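Local atomic coordinates of minor structural protein 5 (Lactococcus phage Tuc2009, PDB entry 5E7T), a protein that forms part of the tripod of the Tuc2009 phage baseplate and, through a probable carbohydrate-binding module, is thought to contribute to host recognition. Residues V24-N29 with T189-A195; F42-F46 with V177-K181; D84-S89 with K181-I187; I122-P128 with I141-I147. Residues are numbered along the deposited sequence.

Following the chain from its N terminus, the 24-29 loop comes first and waits 160 residues for its partner, 189-195. Interaction 1 therefore encloses the other three contacts along the sequence and joins the loops that lead into and out of the beta-sandwich. Interaction 2 anchors the loop at 42-46 to the corner of strand 171-184, within the hydrophobic core. Interaction 3 pairs strand 85-98 with the later part of strand 171-184; the segments of interactions 2 and 3 alternate along the chain, and the two contacts share Lys181. Interaction 4, whose segments lie closest in sequence, sits within the spans of all three and packs strand 121-126 of one sheet against strand 139-146 of the other.

Interaction 1 (V24-N29 with T189-A195); sequences VYPNLN and TPYMPSA
The amide of Asn27 donates to Thr189 OG1 (N to OG1 2.8 Å, nearly linear), a hydroxyl also bonded to Glu183. Two irregular, extended linkers, one leading into and one out of the galactose-binding-like beta-sandwich, here run side by side in the same direction, without forming a regular sheet. Residues 25-29 keep polyproline-like backbone angles, and CA atoms pair as Pro26 with Thr189 (5.0 Å) and Leu28 with Met192 (5.5 Å). Asn29 makes two further bonds: its N reaches Pro193 O at 3.3 Å and its ND2, on a t side chain, reaches Met192 O at 3.1 Å; its OD1 accepts from Leu31 and Gln182, tying the linkers to strand 171-184. Around this polar line, Met192, m at all three chi angles, brings CG to 3.5 Å from Pro26 CB, which also lies 3.9 Å from Pro190 CD. Farther along, Leu28 reaches over Pro193 and Ser194 to Ala195, with Leu28 CD1 3.9 Å from Ala195 CB.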
loop_
_atom_site.group_PDB
_atom_site.type_symbol
_atom_site.label_atom_id
_atom_site.label_comp_id
_atom_site.label_asym_id
_atom_site.label_seq_id
_atom_site.Cartn_x
_atom_site.Cartn_y
_atom_site.Cartn_z
ATOM N N VAL B 24 63.181 2.069 12.372
ATOM C CA VAL B 24 62.243 1.610 11.348
ATOM C C VAL B 24 60.778 1.877 11.739
ATOM O O VAL B 24 60.369 1.498 12.833
ATOM C CB VAL B 24 62.506 0.134 10.970
ATOM C CG1 VAL B 24 62.517 -0.769 12.197
ATOM C CG2 VAL B 24 61.495 -0.367 9.951
ATOM N N TYR B 25 59.997 2.545 10.848
ATOM C CA TYR B 25 58.584 2.882 11.096
ATOM C C TYR B 25 57.763 1.595 11.240
ATOM O O TYR B 25 57.989 0.644 10.474
ATOM C CB TYR B 25 58.003 3.775 9.978
ATOM C CG TYR B 25 56.784 4.571 10.387
ATOM C CD1 TYR B 25 56.891 5.642 11.265
ATOM C CD2 TYR B 25 55.528 4.278 9.871
ATOM C CE1 TYR B 25 55.778 6.387 11.640
ATOM C CE2 TYR B 25 54.399 5.016 10.247
ATOM C CZ TYR B 25 54.534 6.076 11.128
ATOM O OH TYR B 25 53.459 6.837 11.523
ATOM N N PRO B 26 56.827 1.523 12.219
ATOM C CA PRO B 26 56.108 0.272 12.427
ATOM C C PRO B 26 55.168 -0.117 11.306
ATOM O O PRO B 26 54.543 0.735 10.669
ATOM C CB PRO B 26 55.390 0.488 13.764
ATOM C CG PRO B 26 55.300 1.899 13.945
ATOM C CD PRO B 26 56.479 2.509 13.259
ATOM N N ASN B 27 55.113 -1.423 11.055
ATOM C CA ASN B 27 54.226 -2.061 10.101
ATOM C C ASN B 27 52.992 -2.556 10.855
ATOM O O ASN B 27 53.093 -2.921 12.029
ATOM C CB ASN B 27 54.921 -3.252 9.461
ATOM C CG ASN B 27 55.906 -2.912 8.401
ATOM O OD1 ASN B 27 55.656 -2.086 7.528
ATOM N ND2 ASN B 27 57.016 -3.623 8.400
ATOM N N LEU B 28 51.835 -2.593 10.169
ATOM C CA LEU B 28 50.573 -3.079 10.739
ATOM C C LEU B 28 50.596 -4.602 10.956
ATOM O O LEU B 28 51.255 -5.336 10.221
ATOM C CB LEU B 28 49.379 -2.695 9.850
ATOM C CG LEU B 28 48.852 -1.279 9.971
ATOM C CD1 LEU B 28 47.925 -0.960 8.825
ATOM C CD2 LEU B 28 48.163 -1.044 11.318
ATOM N N ASN B 29 49.854 -5.058 11.961
ATOM C CA ASN B 29 49.746 -6.446 12.341
ATOM C C ASN B 29 48.747 -7.102 11.456
ATOM O O ASN B 29 47.723 -6.501 11.082
ATOM C CB ASN B 29 49.248 -6.540 13.791
ATOM C CG ASN B 29 49.630 -7.788 14.550
ATOM O OD1 ASN B 29 49.789 -8.876 13.988
ATOM N ND2 ASN B 29 49.811 -7.648 15.852
ATOM N N THR B 189 59.077 -5.087 13.290
ATOM C CA THR B 189 58.940 -3.669 13.616
ATOM C C THR B 189 58.103 -3.564 14.889
ATOM O O THR B 189 57.529 -4.594 15.312
ATOM C CB THR B 189 58.354 -2.886 12.425
ATOM O OG1 THR B 189 56.974 -3.206 12.263
ATOM C CG2 THR B 189 59.133 -3.092 11.122
ATOM N N PRO B 190 58.009 -2.361 15.536
ATOM C CA PRO B 190 57.263 -2.272 16.797
ATOM C C PRO B 190 55.838 -2.772 16.733
ATOM O O PRO B 190 55.185 -2.715 15.689
ATOM C CB PRO B 190 57.352 -0.795 17.150
ATOM C CG PRO B 190 58.638 -0.363 16.570
ATOM C CD PRO B 190 58.666 -1.067 15.244
ATOM N N TYR B 191 55.381 -3.327 17.853
ATOM C CA TYR B 191 54.036 -3.857 17.977
ATOM C C TYR B 191 53.034 -2.837 17.477
ATOM O O TYR B 191 53.124 -1.660 17.802
ATOM C CB TYR B 191 53.703 -4.250 19.430
ATOM C CG TYR B 191 52.244 -4.598 19.613
ATOM C CD1 TYR B 191 51.748 -5.841 19.219
ATOM C CD2 TYR B 191 51.329 -3.640 20.031
ATOM C CE1 TYR B 191 50.389 -6.141 19.308
ATOM C CE2 TYR B 191 49.971 -3.934 20.135
ATOM C CZ TYR B 191 49.505 -5.183 19.766
ATOM O OH TYR B 191 48.174 -5.460 19.901
ATOM N N MET B 192 52.089 -3.296 16.680
ATOM C CA MET B 192 50.993 -2.481 16.197
ATOM C C MET B 192 49.774 -3.356 16.179
ATOM O O MET B 192 49.902 -4.552 15.910
ATOM C CB MET B 192 51.254 -1.963 14.777
ATOM C CG MET B 192 52.267 -0.855 14.711
ATOM S SD MET B 192 51.736 0.641 15.548
ATOM C CE MET B 192 50.431 1.135 14.508
ATOM N N PRO B 193 48.567 -2.794 16.419
ATOM C CA PRO B 193 47.357 -3.621 16.280
ATOM C C PRO B 193 47.058 -3.836 14.786
ATOM O O PRO B 193 47.852 -3.419 13.935
ATOM C CB PRO B 193 46.297 -2.791 16.980
ATOM C CG PRO B 193 46.761 -1.380 16.805
ATOM C CD PRO B 193 48.238 -1.395 16.765
ATOM N N SER B 194 45.946 -4.523 14.452
ATOM C CA SER B 194 45.621 -4.748 13.046
ATOM C C SER B 194 45.070 -3.478 12.394
ATOM O O SER B 194 44.734 -2.536 13.097
ATOM C CB SER B 194 44.693 -5.946 12.894
ATOM O OG SER B 194 43.305 -5.678 13.033
ATOM N N ALA B 195 45.019 -3.427 11.052
ATOM C CA ALA B 195 44.465 -2.293 10.290
ATOM C C ALA B 195 43.034 -1.947 10.741
ATOM O O ALA B 195 42.690 -0.768 10.898
ATOM C CB ALA B 195 44.451 -2.635 8.818
#

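Interaction 2 (F42-F46 with V177-K181); sequences FFKNF and VRNPK
Three phenylalanine rings from one short loop converge on just two residues of the facing segment 177-181, Val177 and Pro180. Phe42 takes the t rotamer (chi1 -169°), which lays its ring against the proline: Pro180 CG sits 3.8 Å from the ring centroid and 13° off its normal, a CH-pi contact over the face, and Phe42 CZ is 3.8 Å from Pro180 CB. Phe43 is m (-59°), so although its CA-to-CB bond points sideways the ring swings across, placing CE1 3.3 Å from Val177 O and CZ 3.7 Å from Pro180 CD. A type I turn from Phe43 to Phe46, closed by Phe46 N to Phe43 O at 3.2 Å, returns the third ring to the same side. The backbones stay well apart, with Phe42 CA 8.4 Å from Pro180 CA. In the beta-sandwich this is core packing beside strand 171-184, and Met110 of the opposing sheet touches both Phe42 and Val177. The strand turns a corner at Asn179, whose left-handed backbone (phi 42°, psi 55°) interrupts the alternation of side chains, so that Val177 and Pro180, three positions apart, both point toward the aromatic loop. Val177 is t; its CG1 lies 4.0 Å from CE1 of Phe42 and of Phe43, while its CG2 meets the edge of the Phe46 ring, 3.7 Å from Phe46 CE2.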
loop_
_atom_site.group_PDB
_atom_site.type_symbol
_atom_site.label_atom_id
_atom_site.label_comp_id
_atom_site.label_asym_id
_atom_site.label_seq_id
_atom_site.Cartn_x
_atom_site.Cartn_y
_atom_site.Cartn_z
ATOM N N PHE B 42 42.961 -14.226 18.364
ATOM C CA PHE B 42 44.164 -15.017 18.642
ATOM C C PHE B 42 44.026 -15.755 19.978
ATOM O O PHE B 42 44.420 -16.917 20.076
ATOM C CB PHE B 42 45.414 -14.111 18.669
ATOM C CG PHE B 42 46.756 -14.823 18.678
ATOM C CD1 PHE B 42 47.347 -15.214 19.874
ATOM C CD2 PHE B 42 47.454 -15.046 17.494
ATOM C CE1 PHE B 42 48.588 -15.852 19.882
ATOM C CE2 PHE B 42 48.695 -15.685 17.505
ATOM C CZ PHE B 42 49.251 -16.080 18.699
ATOM N N PHE B 43 43.417 -15.099 20.986
ATOM C CA PHE B 43 43.298 -15.660 22.329
ATOM C C PHE B 43 42.019 -16.433 22.567
ATOM O O PHE B 43 41.741 -16.831 23.706
ATOM C CB PHE B 43 43.507 -14.567 23.379
ATOM C CG PHE B 43 44.870 -13.915 23.256
ATOM C CD1 PHE B 43 46.006 -14.533 23.773
ATOM C CD2 PHE B 43 45.027 -12.711 22.583
ATOM C CE1 PHE B 43 47.261 -13.931 23.663
ATOM C CE2 PHE B 43 46.289 -12.116 22.466
ATOM C CZ PHE B 43 47.395 -12.731 23.006
ATOM N N LYS B 44 41.283 -16.731 21.493
ATOM C CA LYS B 44 40.024 -17.468 21.599
ATOM C C LYS B 44 40.132 -18.768 22.403
ATOM O O LYS B 44 39.234 -19.033 23.184
ATOM C CB LYS B 44 39.414 -17.721 20.205
ATOM C CG LYS B 44 38.105 -18.497 20.201
ATOM C CD LYS B 44 36.884 -17.630 20.499
ATOM C CE LYS B 44 35.643 -18.447 20.745
ATOM N NZ LYS B 44 34.484 -17.575 21.065
ATOM N N ASN B 45 41.224 -19.547 22.252
ATOM C CA ASN B 45 41.362 -20.839 22.927
ATOM C C ASN B 45 42.459 -20.882 23.994
ATOM O O ASN B 45 42.914 -21.965 24.383
ATOM C CB ASN B 45 41.505 -21.964 21.915
ATOM C CG ASN B 45 40.310 -22.066 21.002
ATOM O OD1 ASN B 45 40.360 -21.714 19.817
ATOM N ND2 ASN B 45 39.184 -22.478 21.549
ATOM N N PHE B 46 42.801 -19.716 24.554
ATOM C CA PHE B 46 43.701 -19.619 25.708
ATOM C C PHE B 46 42.805 -19.864 26.953
ATOM O O PHE B 46 41.582 -19.818 26.822
ATOM C CB PHE B 46 44.372 -18.241 25.751
ATOM C CG PHE B 46 45.642 -18.167 24.927
ATOM C CD1 PHE B 46 45.598 -18.244 23.538
ATOM C CD2 PHE B 46 46.874 -17.993 25.536
ATOM C CE1 PHE B 46 46.763 -18.174 22.783
ATOM C CE2 PHE B 46 48.038 -17.931 24.778
ATOM C CZ PHE B 46 47.974 -18.022 23.408
ATOM N N VAL B 177 51.184 -15.174 26.741
ATOM C CA VAL B 177 51.513 -14.673 25.417
ATOM C C VAL B 177 51.024 -13.234 25.332
ATOM O O VAL B 177 49.838 -12.981 25.519
ATOM C CB VAL B 177 50.928 -15.587 24.326
ATOM C CG1 VAL B 177 51.037 -14.949 22.952
ATOM C CG2 VAL B 177 51.593 -16.960 24.341
ATOM N N ARG B 178 51.960 -12.292 25.118
ATOM C CA ARG B 178 51.739 -10.846 25.043
ATOM C C ARG B 178 52.187 -10.304 23.671
ATOM O O ARG B 178 53.213 -10.717 23.140
ATOM C CB ARG B 178 52.506 -10.153 26.181
ATOM C CG ARG B 178 52.482 -8.640 26.151
ATOM C CD ARG B 178 53.238 -8.080 27.330
ATOM N NE ARG B 178 54.637 -7.793 27.022
ATOM C CZ ARG B 178 55.541 -7.462 27.938
ATOM N NH1 ARG B 178 55.203 -7.380 29.216
ATOM N NH2 ARG B 178 56.794 -7.212 27.583
ATOM N N ASN B 179 51.395 -9.376 23.122
ATOM C CA ASN B 179 51.577 -8.681 21.854
ATOM C C ASN B 179 52.064 -9.574 20.676
ATOM O O ASN B 179 53.077 -9.245 20.029
ATOM C CB ASN B 179 52.482 -7.482 22.033
ATOM C CG ASN B 179 52.121 -6.501 23.118
ATOM O OD1 ASN B 179 53.020 -5.912 23.730
ATOM N ND2 ASN B 179 50.826 -6.252 23.349
ATOM N N PRO B 180 51.350 -10.683 20.340
ATOM C CA PRO B 180 51.763 -11.471 19.167
ATOM C C PRO B 180 51.616 -10.629 17.896
ATOM O O PRO B 180 50.708 -9.802 17.799
ATOM C CB PRO B 180 50.809 -12.666 19.194
ATOM C CG PRO B 180 49.592 -12.166 19.868
ATOM C CD PRO B 180 50.096 -11.213 20.924
ATOM N N LYS B 181 52.538 -10.791 16.955
ATOM C CA LYS B 181 52.544 -10.020 15.723
ATOM C C LYS B 181 53.052 -10.825 14.586
ATOM O O LYS B 181 54.004 -11.604 14.723
ATOM C CB LYS B 181 53.421 -8.757 15.858
ATOM C CG LYS B 181 53.127 -7.666 14.810
ATOM C CD LYS B 181 54.173 -6.584 14.773
ATOM C CE LYS B 181 53.764 -5.471 13.848
ATOM N NZ LYS B 181 54.889 -4.545 13.549
#

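Interaction 3 (D84-S89 with K181-I187); sequences DKYTMS and KQELGSI
This is antiparallel strand pairing inside the five-stranded sheet of the galactose-binding-like beta-sandwich, where strand 85-98 lies next to the last strand, 171-184. The short segments 85-89 and 181-184 run at 159° with axes 4.6 Å apart. Thr87 with Glu183 and Ser89 with Lys181 are hydrogen-bonded pairs: Thr87 N to Glu183 O is 2.8 Å, Glu183 N to Thr87 O 3.0 Å, Ser89 N to Lys181 O 2.9 Å and Lys181 N to Ser89 O 2.8 Å. Tyr86 with Leu184 and Met88 with Gln182 form the non-hydrogen-bonded pairs between and beyond them, CA atoms 4.4 Å apart in each. The face bearing Tyr86, Met88 and Gln182 meets Cys123 of the other sheet, and Leu184 CD1 lies over the Tyr86 ring, 4.0 Å from its centroid. On the other face, Lys181, t throughout, extends to a weak salt bridge with Glu183 (NZ to OE1 3.3 Å); Lys181 NZ also bonds Pro190 O, and Glu183 accepts from Thr189. Beyond the strand, Gly185 N still bonds Lys85 O at 2.9 Å. Its phi of 128° suits a residue without a side chain and turns the chain so that Thr87 OG1, which also bonds Thr144 OG1, donates to Gly185 O at 2.7 Å.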
loop_
_atom_site.group_PDB
_atom_site.type_symbol
_atom_site.label_atom_id
_atom_site.label_comp_id
_atom_site.label_asym_id
_atom_site.label_seq_id
_atom_site.Cartn_x
_atom_site.Cartn_y
_atom_site.Cartn_z
ATOM N N ASP B 84 57.480 -14.644 -0.671
ATOM C CA ASP B 84 57.381 -13.423 0.107
ATOM C C ASP B 84 57.810 -13.738 1.528
ATOM O O ASP B 84 57.702 -14.899 1.948
ATOM C CB ASP B 84 55.930 -12.908 0.105
ATOM C CG ASP B 84 55.573 -12.020 -1.070
ATOM O OD1 ASP B 84 56.394 -11.923 -2.021
ATOM O OD2 ASP B 84 54.486 -11.400 -1.037
ATOM N N LYS B 85 58.303 -12.738 2.277
ATOM C CA LYS B 85 58.695 -13.006 3.661
ATOM C C LYS B 85 57.685 -12.364 4.573
ATOM O O LYS B 85 57.092 -11.342 4.221
ATOM C CB LYS B 85 60.104 -12.502 4.003
ATOM C CG LYS B 85 61.103 -12.608 2.875
ATOM C CD LYS B 85 62.187 -13.602 3.148
ATOM C CE LYS B 85 62.827 -14.069 1.871
ATOM N NZ LYS B 85 64.109 -14.775 2.128
ATOM N N TYR B 86 57.459 -12.988 5.728
ATOM C CA TYR B 86 56.577 -12.507 6.786
ATOM C C TYR B 86 57.358 -12.674 8.069
ATOM O O TYR B 86 58.113 -13.639 8.173
ATOM C CB TYR B 86 55.270 -13.291 6.828
ATOM C CG TYR B 86 54.332 -12.918 5.709
ATOM C CD1 TYR B 86 54.540 -13.382 4.411
ATOM C CD2 TYR B 86 53.211 -12.129 5.946
ATOM C CE1 TYR B 86 53.687 -13.031 3.367
ATOM C CE2 TYR B 86 52.343 -11.775 4.909
ATOM C CZ TYR B 86 52.584 -12.236 3.622
ATOM O OH TYR B 86 51.739 -11.904 2.592
ATOM N N THR B 87 57.257 -11.719 9.002
ATOM C CA THR B 87 57.994 -11.782 10.252
ATOM C C THR B 87 57.040 -11.883 11.433
ATOM O O THR B 87 56.105 -11.084 11.554
ATOM C CB THR B 87 59.015 -10.623 10.357
ATOM O OG1 THR B 87 59.909 -10.667 9.241
ATOM C CG2 THR B 87 59.831 -10.672 11.632
ATOM N N MET B 88 57.296 -12.865 12.314
ATOM C CA MET B 88 56.523 -13.080 13.523
ATOM C C MET B 88 57.338 -12.614 14.697
ATOM O O MET B 88 58.535 -12.849 14.717
ATOM C CB MET B 88 56.143 -14.544 13.668
ATOM C CG MET B 88 55.120 -14.984 12.677
ATOM S SD MET B 88 54.657 -16.689 13.007
ATOM C CE MET B 88 53.306 -16.414 14.216
ATOM N N SER B 89 56.705 -11.919 15.652
ATOM C CA SER B 89 57.300 -11.349 16.881
ATOM C C SER B 89 56.296 -11.573 18.019
ATOM O O SER B 89 55.093 -11.453 17.788
ATOM C CB SER B 89 57.591 -9.854 16.720
ATOM O OG SER B 89 57.069 -9.300 15.518
ATOM N N LYS B 181 52.538 -10.791 16.955
ATOM C CA LYS B 181 52.544 -10.020 15.723
ATOM C C LYS B 181 53.052 -10.825 14.586
ATOM O O LYS B 181 54.004 -11.604 14.723
ATOM C CB LYS B 181 53.421 -8.757 15.858
ATOM C CG LYS B 181 53.127 -7.666 14.810
ATOM C CD LYS B 181 54.173 -6.584 14.773
ATOM C CE LYS B 181 53.764 -5.471 13.848
ATOM N NZ LYS B 181 54.889 -4.545 13.549
ATOM N N GLN B 182 52.429 -10.599 13.435
ATOM C CA GLN B 182 52.816 -11.142 12.145
ATOM C C GLN B 182 52.689 -9.962 11.198
ATOM O O GLN B 182 51.667 -9.258 11.205
ATOM C CB GLN B 182 51.918 -12.302 11.703
ATOM C CG GLN B 182 52.203 -12.669 10.257
ATOM C CD GLN B 182 51.291 -13.689 9.685
ATOM O OE1 GLN B 182 51.696 -14.824 9.486
ATOM N NE2 GLN B 182 50.072 -13.291 9.332
ATOM N N GLU B 183 53.733 -9.725 10.411
ATOM C CA GLU B 183 53.750 -8.615 9.459
ATOM C C GLU B 183 54.437 -9.026 8.175
ATOM O O GLU B 183 55.268 -9.923 8.176
ATOM C CB GLU B 183 54.469 -7.409 10.063
ATOM C CG GLU B 183 55.959 -7.615 10.266
ATOM C CD GLU B 183 56.490 -6.748 11.379
ATOM O OE1 GLU B 183 56.833 -5.581 11.089
ATOM O OE2 GLU B 183 56.555 -7.230 12.537
ATOM N N LEU B 184 54.125 -8.340 7.096
ATOM C CA LEU B 184 54.744 -8.591 5.816
ATOM C C LEU B 184 56.144 -7.977 5.887
ATOM O O LEU B 184 56.300 -6.852 6.360
ATOM C CB LEU B 184 53.874 -7.925 4.731
ATOM C CG LEU B 184 54.427 -7.907 3.314
ATOM C CD1 LEU B 184 54.457 -9.303 2.704
ATOM C CD2 LEU B 184 53.693 -6.881 2.477
ATOM N N GLY B 185 57.148 -8.712 5.471
ATOM C CA GLY B 185 58.496 -8.176 5.553
ATOM C C GLY B 185 59.496 -9.071 6.245
ATOM O O GLY B 185 59.154 -10.176 6.672
ATOM N N SER B 186 60.754 -8.598 6.325
ATOM C CA SER B 186 61.906 -9.287 6.901
ATOM C C SER B 186 62.353 -8.676 8.234
ATOM O O SER B 186 63.405 -9.057 8.764
ATOM C CB SER B 186 63.064 -9.244 5.909
ATOM O OG SER B 186 62.805 -10.068 4.787
ATOM N N ILE B 187 61.579 -7.704 8.754
ATOM C CA ILE B 187 61.885 -6.997 9.992
ATOM C C ILE B 187 60.682 -7.043 10.915
ATOM O O ILE B 187 59.545 -6.802 10.475
ATOM C CB ILE B 187 62.337 -5.525 9.714
ATOM C CG1 ILE B 187 63.653 -5.484 8.917
ATOM C CG2 ILE B 187 62.477 -4.709 11.022
ATOM C CD1 ILE B 187 63.913 -4.211 8.172
#

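Interaction 4 (I122-P128 with I141-I147); sequences ICTIDLP and ITQTSTI
A single water bridges two strands that share no direct backbone hydrogen bond: it donates to Thr124 O and to Gln143 O, its oxygen 2.7 Å from each, and accepts from Ser145 OG at 2.6 Å. The strands belong to different sheets of the beta-sandwich, each outermost in its sheet within this chain, so this is packing across the layers. The segments 124-126 and 141-146 run at 142°, their axes 6.9 Å apart at closest, with CA atoms facing as Cys123 with Ser145 (5.4 Å) and Ile125 with Gln143 (5.8 Å). At one end a classic beta bulge, in which Ile122 and Cys123 both face Gln112, turns the chain; there Ile122 CG2 is 3.8 Å from Ile147 CD1. Ser145, rotamer m, turns its hydroxyl toward the gap, where Thr124 N makes a weak bond to Ser145 OG at 3.4 Å. Toward the other end the contact is apolar: Ile125, t at both chi angles, extends its CD1 to 3.8 Å from Ile141 CG2. Ile141 and Thr142 also pair with an antiparallel strand of the Major structural protein 1 chain, continuing the sheet between subunits, while Ile141 CD1 rests 3.6 Å from Pro128 CD.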
loop_
_atom_site.group_PDB
_atom_site.type_symbol
_atom_site.label_atom_id
_atom_site.label_comp_id
_atom_site.label_asym_id
_atom_site.label_seq_id
_atom_site.Cartn_x
_atom_site.Cartn_y
_atom_site.Cartn_z
ATOM N N ILE B 122 53.999 -22.709 6.626
ATOM C CA ILE B 122 53.816 -21.522 5.817
ATOM C C ILE B 122 54.511 -20.387 6.556
ATOM O O ILE B 122 55.402 -19.747 6.015
ATOM C CB ILE B 122 52.293 -21.247 5.553
ATOM C CG1 ILE B 122 51.684 -22.337 4.645
ATOM C CG2 ILE B 122 52.033 -19.830 4.978
ATOM C CD1 ILE B 122 50.143 -22.535 4.760
ATOM N N CYS B 123 54.114 -20.149 7.796
ATOM C CA CYS B 123 54.649 -19.068 8.617
ATOM C C CYS B 123 54.611 -19.535 10.046
ATOM O O CYS B 123 53.544 -19.854 10.578
ATOM C CB CYS B 123 53.831 -17.800 8.418
ATOM S SG CYS B 123 54.610 -16.333 9.102
ATOM N N THR B 124 55.789 -19.650 10.646
ATOM C CA THR B 124 55.966 -20.212 11.980
ATOM C C THR B 124 56.986 -19.472 12.882
ATOM O O THR B 124 57.785 -18.658 12.396
ATOM C CB THR B 124 56.353 -21.670 11.787
ATOM O OG1 THR B 124 56.470 -22.317 13.057
ATOM C CG2 THR B 124 57.627 -21.830 10.967
ATOM N N ILE B 125 56.970 -19.808 14.193
ATOM C CA ILE B 125 57.876 -19.297 15.212
ATOM C C ILE B 125 58.035 -20.321 16.324
ATOM O O ILE B 125 57.060 -20.691 16.974
ATOM C CB ILE B 125 57.515 -17.874 15.719
ATOM C CG1 ILE B 125 58.636 -17.308 16.619
ATOM C CG2 ILE B 125 56.103 -17.800 16.379
ATOM C CD1 ILE B 125 58.526 -15.906 16.850
ATOM N N ASP B 126 59.274 -20.800 16.516
ATOM C CA ASP B 126 59.622 -21.769 17.546
ATOM C C ASP B 126 59.568 -21.079 18.909
ATOM O O ASP B 126 59.968 -19.920 19.044
ATOM C CB ASP B 126 61.044 -22.301 17.319
ATOM C CG ASP B 126 61.246 -23.496 16.396
ATOM O OD1 ASP B 126 60.227 -24.120 15.982
ATOM O OD2 ASP B 126 62.435 -23.836 16.113
ATOM N N LEU B 127 59.065 -21.801 19.912
ATOM C CA LEU B 127 58.976 -21.310 21.276
ATOM C C LEU B 127 60.015 -22.044 22.117
ATOM O O LEU B 127 60.486 -23.095 21.658
ATOM C CB LEU B 127 57.551 -21.442 21.816
ATOM C CG LEU B 127 56.495 -20.585 21.111
ATOM C CD1 LEU B 127 55.209 -20.590 21.882
ATOM C CD2 LEU B 127 56.966 -19.164 20.905
ATOM N N PRO B 128 60.484 -21.467 23.266
ATOM C CA PRO B 128 61.589 -22.088 24.013
ATOM C C PRO B 128 61.355 -23.515 24.441
ATOM O O PRO B 128 60.427 -23.772 25.183
ATOM C CB PRO B 128 61.785 -21.142 25.202
ATOM C CG PRO B 128 61.350 -19.833 24.694
ATOM C CD PRO B 128 60.112 -20.184 23.900
ATOM N N ILE B 141 60.567 -13.124 21.161
ATOM C CA ILE B 141 61.028 -14.106 20.171
ATOM C C ILE B 141 60.600 -13.648 18.786
ATOM O O ILE B 141 59.439 -13.308 18.599
ATOM C CB ILE B 141 60.527 -15.532 20.531
ATOM C CG1 ILE B 141 60.872 -15.888 21.991
ATOM C CG2 ILE B 141 61.120 -16.571 19.585
ATOM C CD1 ILE B 141 60.036 -16.872 22.583
ATOM N N THR B 142 61.537 -13.589 17.827
ATOM C CA THR B 142 61.280 -13.155 16.443
ATOM C C THR B 142 61.761 -14.198 15.431
ATOM O O THR B 142 62.721 -14.927 15.704
ATOM C CB THR B 142 61.866 -11.750 16.163
ATOM O OG1 THR B 142 63.268 -11.824 15.901
ATOM C CG2 THR B 142 61.597 -10.751 17.277
ATOM N N GLN B 143 61.096 -14.278 14.266
ATOM C CA GLN B 143 61.434 -15.218 13.187
ATOM C C GLN B 143 60.818 -14.769 11.861
ATOM O O GLN B 143 59.619 -14.492 11.801
ATOM C CB GLN B 143 60.950 -16.631 13.542
ATOM C CG GLN B 143 61.164 -17.705 12.483
ATOM C CD GLN B 143 62.582 -18.161 12.360
ATOM O OE1 GLN B 143 63.137 -18.818 13.254
ATOM N NE2 GLN B 143 63.163 -17.904 11.200
ATOM N N THR B 144 61.650 -14.697 10.797
ATOM C CA THR B 144 61.176 -14.364 9.459
ATOM C C THR B 144 60.970 -15.683 8.749
ATOM O O THR B 144 61.809 -16.579 8.871
ATOM C CB THR B 144 62.124 -13.422 8.724
ATOM O OG1 THR B 144 62.356 -12.244 9.512
ATOM C CG2 THR B 144 61.582 -13.017 7.373
ATOM N N SER B 145 59.838 -15.821 8.052
ATOM C CA SER B 145 59.464 -17.019 7.322
ATOM C C SER B 145 59.263 -16.728 5.832
ATOM O O SER B 145 58.719 -15.682 5.493
ATOM C CB SER B 145 58.183 -17.594 7.912
ATOM O OG SER B 145 58.400 -18.045 9.237
ATOM N N THR B 146 59.703 -17.644 4.945
ATOM C CA THR B 146 59.491 -17.524 3.501
ATOM C C THR B 146 58.298 -18.422 3.083
ATOM O O THR B 146 58.277 -19.640 3.352
ATOM C CB THR B 146 60.759 -17.841 2.721
ATOM O OG1 THR B 146 61.807 -17.011 3.199
ATOM C CG2 THR B 146 60.594 -17.613 1.248
ATOM N N ILE B 147 57.299 -17.793 2.452
ATOM C CA ILE B 147 56.085 -18.461 1.998
ATOM C C ILE B 147 56.428 -19.591 1.034
ATOM O O ILE B 147 57.101 -19.347 0.024
ATOM C CB ILE B 147 55.040 -17.453 1.442
ATOM C CG1 ILE B 147 54.675 -16.378 2.477
ATOM C CG2 ILE B 147 53.800 -18.164 0.916
ATOM C CD1 ILE B 147 54.107 -16.900 3.811
HETATM O O HOH W 1 57.735 -16.261 11.062
#